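PDB 6AQZ: gdp-l-fucose synthetase from Naegleria fowleri, which probably catalyses the NADPH-dependent epimerisation and reduction of GDP-4-keto-6-deoxy-D-mannose to GDP-L-fucose. Local coordinates for residues K38-I43 against W53-S58. Numbering follows the deposited sequence.
With NAP (NADP nicotinamide-adenine-dinucleotide phosphate), chain G.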
loop_
_atom_site.group_PDB
_atom_site.type_symbol
_atom_site.label_atom_id
_atom_site.label_comp_id
_atom_site.label_asym_id
_atom_site.label_seq_id
_atom_site.Cartn_x
_atom_site.Cartn_y
_atom_site.Cartn_z
ATOM N N LYS A 38 -11.072 -25.313 1.088
ATOM C CA LYS A 38 -11.718 -26.628 1.091
ATOM C C LYS A 38 -11.411 -27.387 -0.193
ATOM O O LYS A 38 -11.325 -28.616 -0.186
ATOM C CB LYS A 38 -13.235 -26.488 1.274
ATOM C CG LYS A 38 -13.636 -25.905 2.635
ATOM C CD LYS A 38 -13.258 -26.788 3.805
ATOM C CE LYS A 38 -14.325 -27.836 4.047
ATOM N NZ LYS A 38 -14.042 -28.602 5.281
ATOM N N ALA A 39 -11.266 -26.671 -1.312
ATOM C CA ALA A 39 -10.885 -27.329 -2.553
ATOM C C ALA A 39 -9.483 -27.927 -2.448
ATOM O O ALA A 39 -9.264 -29.087 -2.820
ATOM C CB ALA A 39 -10.983 -26.339 -3.706
ATOM N N VAL A 40 -8.531 -27.168 -1.891
ATOM C CA VAL A 40 -7.194 -27.713 -1.674
ATOM C C VAL A 40 -7.265 -28.948 -0.782
ATOM O O VAL A 40 -6.626 -29.971 -1.060
ATOM C CB VAL A 40 -6.257 -26.632 -1.098
ATOM C CG1 VAL A 40 -4.926 -27.242 -0.687
ATOM C CG2 VAL A 40 -6.042 -25.517 -2.111
ATOM N N GLU A 41 -8.056 -28.879 0.293
ATOM C CA GLU A 41 -8.193 -30.020 1.198
ATOM C C GLU A 41 -8.760 -31.244 0.474
ATOM O O GLU A 41 -8.362 -32.383 0.745
ATOM C CB GLU A 41 -9.082 -29.638 2.381
ATOM C CG GLU A 41 -9.296 -30.764 3.386
ATOM C CD GLU A 41 -10.264 -30.401 4.498
ATOM O OE1 GLU A 41 -11.168 -29.555 4.285
ATOM O OE2 GLU A 41 -10.102 -30.953 5.601
ATOM N N HIS A 42 -9.698 -31.024 -0.447
ATOM C CA HIS A 42 -10.268 -32.116 -1.224
ATOM C C HIS A 42 -9.223 -32.745 -2.154
ATOM O O HIS A 42 -9.107 -33.970 -2.227
ATOM C CB HIS A 42 -11.480 -31.603 -1.996
ATOM C CG HIS A 42 -12.057 -32.602 -2.950
ATOM N ND1 HIS A 42 -11.948 -32.471 -4.318
ATOM C CD2 HIS A 42 -12.742 -33.750 -2.734
ATOM C CE1 HIS A 42 -12.540 -33.498 -4.904
ATOM N NE2 HIS A 42 -13.031 -34.288 -3.966
ATOM N N ILE A 43 -8.457 -31.926 -2.881
ATOM C CA ILE A 43 -7.444 -32.473 -3.778
ATOM C C ILE A 43 -6.360 -33.199 -2.986
ATOM O O ILE A 43 -5.962 -34.318 -3.334
ATOM C CB ILE A 43 -6.850 -31.357 -4.654
ATOM C CG1 ILE A 43 -7.928 -30.797 -5.580
ATOM C CG2 ILE A 43 -5.616 -31.870 -5.432
ATOM C CD1 ILE A 43 -8.601 -31.875 -6.399
ATOM N N TRP A 53 -1.092 -31.782 6.867
ATOM C CA TRP A 53 -1.796 -30.615 6.366
ATOM C C TRP A 53 -2.700 -30.061 7.458
ATOM O O TRP A 53 -3.451 -30.822 8.084
ATOM C CB TRP A 53 -2.608 -30.975 5.124
ATOM C CG TRP A 53 -1.731 -31.229 3.964
ATOM C CD1 TRP A 53 -0.947 -32.336 3.734
ATOM C CD2 TRP A 53 -1.478 -30.324 2.890
ATOM N NE1 TRP A 53 -0.242 -32.179 2.554
ATOM C CE2 TRP A 53 -0.553 -30.954 2.018
ATOM C CE3 TRP A 53 -1.951 -29.045 2.572
ATOM C CZ2 TRP A 53 -0.092 -30.344 0.856
ATOM C CZ3 TRP A 53 -1.489 -28.434 1.404
ATOM C CH2 TRP A 53 -0.564 -29.082 0.570
ATOM N N VAL A 54 -2.578 -28.753 7.723
ATOM C CA VAL A 54 -3.364 -28.049 8.741
ATOM C C VAL A 54 -4.174 -26.952 8.065
ATOM O O VAL A 54 -3.605 -25.995 7.531
ATOM C CB VAL A 54 -2.476 -27.450 9.839
ATOM C CG1 VAL A 54 -3.343 -26.764 10.898
ATOM C CG2 VAL A 54 -1.572 -28.520 10.436
ATOM N N PHE A 55 -5.491 -27.070 8.117
ATOM C CA PHE A 55 -6.397 -26.119 7.469
ATOM C C PHE A 55 -6.968 -25.212 8.550
ATOM O O PHE A 55 -7.886 -25.595 9.272
ATOM C CB PHE A 55 -7.467 -26.877 6.683
ATOM C CG PHE A 55 -6.881 -27.632 5.505
ATOM C CD1 PHE A 55 -6.387 -28.920 5.670
ATOM C CD2 PHE A 55 -6.734 -27.014 4.261
ATOM C CE1 PHE A 55 -5.795 -29.601 4.604
ATOM C CE2 PHE A 55 -6.143 -27.686 3.194
ATOM C CZ PHE A 55 -5.674 -28.983 3.369
ATOM N N LEU A 56 -6.430 -24.000 8.639
ATOM C CA LEU A 56 -6.800 -23.068 9.690
ATOM C C LEU A 56 -8.082 -22.331 9.338
ATOM O O LEU A 56 -8.345 -22.010 8.179
ATOM C CB LEU A 56 -5.697 -22.024 9.899
ATOM C CG LEU A 56 -4.280 -22.418 10.315
ATOM C CD1 LEU A 56 -3.449 -21.179 10.309
ATOM C CD2 LEU A 56 -4.257 -23.040 11.692
ATOM N N GLY A 57 -8.860 -22.003 10.363
ATOM C CA GLY A 57 -9.931 -21.046 10.220
ATOM C C GLY A 57 -9.830 -20.002 11.315
ATOM O O GLY A 57 -9.007 -20.106 12.224
ATOM N N SER A 58 -10.723 -19.022 11.231
ATOM C CA SER A 58 -10.755 -17.972 12.237
ATOM C C SER A 58 -10.992 -18.544 13.638
ATOM O O SER A 58 -10.540 -17.953 14.625
ATOM C CB SER A 58 -11.826 -16.937 11.888
ATOM O OG SER A 58 -13.096 -17.557 11.741
HETATM P PA NAP G . -13.739 -17.397 1.722
HETATM O O1A NAP G . -14.508 -16.180 2.139
HETATM O O2A NAP G . -14.418 -18.575 1.074
HETATM O O5B NAP G . -12.855 -18.001 2.981
HETATM C C5B NAP G . -11.940 -17.026 3.341
HETATM C C4B NAP G . -11.070 -17.640 4.471
HETATM O O4B NAP G . -10.379 -16.606 5.219
HETATM C C3B NAP G . -11.933 -18.507 5.474
HETATM O O3B NAP G . -11.200 -19.630 5.885
HETATM C C2B NAP G . -12.002 -17.583 6.698
HETATM O O2B NAP G . -12.019 -18.226 7.868
HETATM C C1B NAP G . -10.544 -16.964 6.585
HETATM N N9A NAP G . -10.395 -15.773 7.415
HETATM C C8A NAP G . -10.976 -14.537 7.220
HETATM N N7A NAP G . -10.632 -13.633 8.166
HETATM C C5A NAP G . -9.798 -14.337 9.019
HETATM C C6A NAP G . -9.133 -13.951 10.179
HETATM N N6A NAP G . -9.249 -12.645 10.654
HETATM N N1A NAP G . -8.334 -14.817 10.850
HETATM C C2A NAP G . -8.268 -16.067 10.302
HETATM N N3A NAP G . -8.857 -16.586 9.204
HETATM C C4A NAP G . -9.627 -15.674 8.565
HETATM O O3 NAP G . -12.655 -16.678 0.675
HETATM P PN NAP G . -12.222 -17.614 -0.539
HETATM O O1N NAP G . -11.676 -18.926 -0.125
HETATM O O2N NAP G . -13.088 -17.437 -1.766
HETATM O O5D NAP G . -10.777 -16.827 -1.133
HETATM C C5D NAP G . -9.676 -17.062 -0.349
HETATM C C4D NAP G . -8.550 -16.380 -1.092
HETATM O O4D NAP G . -8.829 -16.484 -2.499
HETATM C C3D NAP G . -8.600 -14.817 -0.738
HETATM O O3D NAP G . -7.309 -14.344 -0.563
HETATM C C2D NAP G . -9.282 -14.201 -1.980
HETATM O O2D NAP G . -8.820 -12.952 -2.317
HETATM C C1D NAP G . -8.804 -15.188 -3.086
HETATM N N1N NAP G . -9.688 -15.090 -4.283
HETATM C C2N NAP G . -10.985 -15.611 -4.298
HETATM C C3N NAP G . -11.781 -15.466 -5.415
HETATM C C7N NAP G . -13.174 -16.019 -5.409
HETATM O O7N NAP G . -13.971 -15.843 -6.346
HETATM N N7N NAP G . -13.608 -16.759 -4.303
HETATM C C4N NAP G . -11.322 -14.761 -6.633
HETATM C C5N NAP G . -9.931 -14.225 -6.519
HETATM C C6N NAP G . -9.196 -14.399 -5.419
HETATM P P2B NAP G . -13.685 -18.672 8.550
HETATM O O1X NAP G . -14.096 -19.698 7.540
HETATM O O2X NAP G . -13.266 -19.187 9.929
HETATM O O3X NAP G . -14.358 -17.332 8.486
#
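E41 lies over one face of the F55 ring in a CH-pi contact: its CB sits 3.7 Å from the ring centroid, 18° off the ring normal and displaced toward the CE2–CZ rim. With CG anti to the backbone N (chi1 180°) and the chain extended beyond it, the methylenes pass across the ring, CG lying 3.9 Å from F55 CE1, and the carboxylate stacks with its plane 27° from that of the ring. Apolar packing continues through V40, whose CG1 meets the edge of F55 at CE2 (4.1 Å) and also reaches CZ3 of W53 (4.2 Å). L247 of helix 240-253 packs on V40 as well, while V29 of strand 26-30 touches both aromatic rings.

Among polar contacts, none bonds helix to strand. The carboxylate of E41 is instead held within the helix by a salt bridge from K38 NZ to the syn lone pair of OE1 (3.2 Å). Beyond the strand, S58 N donates to O2X of the NADP 2'-phosphate at 2.9 Å.

Helix 35-46 thus runs roughly antiparallel to strand 52-55, closing the first beta-alpha-beta unit of a Rossmann fold, with the 2'-phosphate site just past the second strand.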